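Local coordinates for protein tRNA uridine(34) acetyltransferase (Methanocaldococcus infernus, PDB 6IA8) that mediates formation of carboxymethyluridine at the wobble position 34 of tRNAs, using acetyl-CoA, S-adenosylmethionine and a [4Fe-4S] cluster, at residues S262-D267 with K308-E313. Sequence-based numbering, arbitrary orientation.
Sequences SSIEMD and KPYREE
Asp267 OD2 accepts a hydrogen bond from Tyr310 OH at 2.6 Å, and the backbone N-H of Gly258, from the loop ahead of Ser262, is a second donor to the same oxygen. The phenol meets the carboxylate from above, 39° out of its plane, and the ring stands nearly upright to that group, the two planes 81° apart. The other oxygen is occupied as well: Ser262 OG donates to Asp267 OD1 at 2.8 Å, so three bonds limit rotation of the buried carboxylate. Asp267 is reached because Tyr310 CG lies anti to its own carbonyl carbon (chi1 -80°), which sends the ring lengthwise to the start of helix 264-276. Ser263 is the N-cap there, its OG accepting from Met266 N at 3.0 Å. In the radical SAM domain this helix follows strand 250-255 of the parallel sheet, and Tyr310 comes from the loop leading into helix 312-325, so the bond ties the first turn of helix 264-276 to the residue just ahead of the N-cap of helix 312-325. Ile264 N is 3.2 Å from Tyr310 OH, but the poor angle excludes a hydrogen bond. Apolar contact is slight: Ile264 CG1 approaches Tyr310 CZ obliquely at 4.1 Å, while Ser263 C sits at the ring edge. Val318 of helix 312-325 touches the side chains of both Asp267 and Tyr310, as does Pro257.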
# COMPACT_ATOMS: atom_id res chain seq x y z
N SER A 262 8.31 -8.37 23.34
CA SER A 262 9.08 -8.80 22.19
C SER A 262 10.58 -8.64 22.46
O SER A 262 11.01 -8.29 23.56
CB SER A 262 8.66 -8.01 20.95
OG SER A 262 9.01 -8.71 19.75
N SER A 263 11.38 -8.90 21.44
CA SER A 263 12.83 -8.79 21.53
C SER A 263 13.37 -8.57 20.13
O SER A 263 12.64 -8.69 19.14
CB SER A 263 13.45 -10.03 22.16
OG SER A 263 13.34 -11.13 21.25
N ILE A 264 14.65 -8.22 20.05
CA ILE A 264 15.28 -8.04 18.75
C ILE A 264 15.15 -9.32 17.93
O ILE A 264 14.71 -9.30 16.78
CB ILE A 264 16.75 -7.60 18.90
CG1 ILE A 264 16.80 -6.16 19.42
CG2 ILE A 264 17.49 -7.74 17.59
CD1 ILE A 264 18.21 -5.67 19.76
N GLU A 265 15.51 -10.46 18.53
CA GLU A 265 15.44 -11.72 17.80
C GLU A 265 14.00 -12.09 17.46
O GLU A 265 13.74 -12.61 16.37
CB GLU A 265 16.10 -12.84 18.60
CG GLU A 265 16.20 -14.15 17.83
CD GLU A 265 16.98 -14.02 16.54
OE1 GLU A 265 17.97 -13.26 16.51
OE2 GLU A 265 16.60 -14.67 15.54
N MET A 266 13.07 -11.86 18.38
CA MET A 266 11.66 -12.11 18.08
C MET A 266 11.18 -11.25 16.92
O MET A 266 10.43 -11.72 16.05
CB MET A 266 10.82 -11.86 19.33
CG MET A 266 9.39 -12.38 19.23
SD MET A 266 8.46 -12.35 20.79
CE MET A 266 9.69 -12.95 21.91
N ASP A 267 11.54 -9.96 16.92
CA ASP A 267 11.15 -9.09 15.81
C ASP A 267 11.75 -9.56 14.49
O ASP A 267 11.07 -9.56 13.46
CB ASP A 267 11.58 -7.65 16.10
CG ASP A 267 10.66 -6.95 17.10
OD1 ASP A 267 9.48 -7.36 17.31
OD2 ASP A 267 11.11 -5.94 17.64
N LYS A 308 10.09 -1.14 28.18
CA LYS A 308 11.19 -0.26 27.81
C LYS A 308 11.25 -0.25 26.29
O LYS A 308 11.70 -1.23 25.69
CB LYS A 308 12.51 -0.75 28.39
N PRO A 309 10.82 0.83 25.62
CA PRO A 309 10.78 0.80 24.14
C PRO A 309 12.20 0.82 23.58
O PRO A 309 13.16 1.18 24.26
CB PRO A 309 10.01 2.07 23.76
CG PRO A 309 10.32 3.02 24.92
CD PRO A 309 10.39 2.13 26.16
N TYR A 310 12.30 0.44 22.31
CA TYR A 310 13.57 0.48 21.61
C TYR A 310 14.11 1.90 21.61
O TYR A 310 13.35 2.87 21.47
CB TYR A 310 13.38 0.03 20.16
CG TYR A 310 13.31 -1.47 19.92
CD1 TYR A 310 13.00 -1.96 18.66
CD2 TYR A 310 13.56 -2.38 20.93
CE1 TYR A 310 12.93 -3.32 18.43
CE2 TYR A 310 13.52 -3.74 20.70
CZ TYR A 310 13.20 -4.20 19.43
OH TYR A 310 13.15 -5.55 19.19
N ARG A 311 15.43 2.02 21.74
CA ARG A 311 16.15 3.23 21.36
C ARG A 311 16.56 3.12 19.90
O ARG A 311 16.23 2.15 19.21
CB ARG A 311 17.34 3.44 22.29
CG ARG A 311 16.92 3.78 23.73
CD ARG A 311 18.10 3.76 24.69
NE ARG A 311 19.16 4.68 24.31
CZ ARG A 311 20.27 4.87 25.01
NH1 ARG A 311 20.47 4.20 26.14
NH2 ARG A 311 21.19 5.73 24.58
N GLU A 312 17.30 4.11 19.40
CA GLU A 312 17.64 4.15 17.98
C GLU A 312 18.44 2.92 17.56
O GLU A 312 18.17 2.34 16.51
CB GLU A 312 18.40 5.43 17.65
CG GLU A 312 17.56 6.68 17.70
CD GLU A 312 17.47 7.35 16.35
OE1 GLU A 312 16.47 7.11 15.63
OE2 GLU A 312 18.40 8.09 15.99
N GLU A 313 19.43 2.52 18.36
CA GLU A 313 20.27 1.38 18.01
C GLU A 313 19.42 0.14 17.71
O GLU A 313 19.62 -0.53 16.70
CB GLU A 313 21.27 1.10 19.14
CG GLU A 313 22.00 -0.23 19.05
CD GLU A 313 22.44 -0.75 20.42
OE1 GLU A 313 22.99 0.04 21.22
OE2 GLU A 313 22.21 -1.94 20.70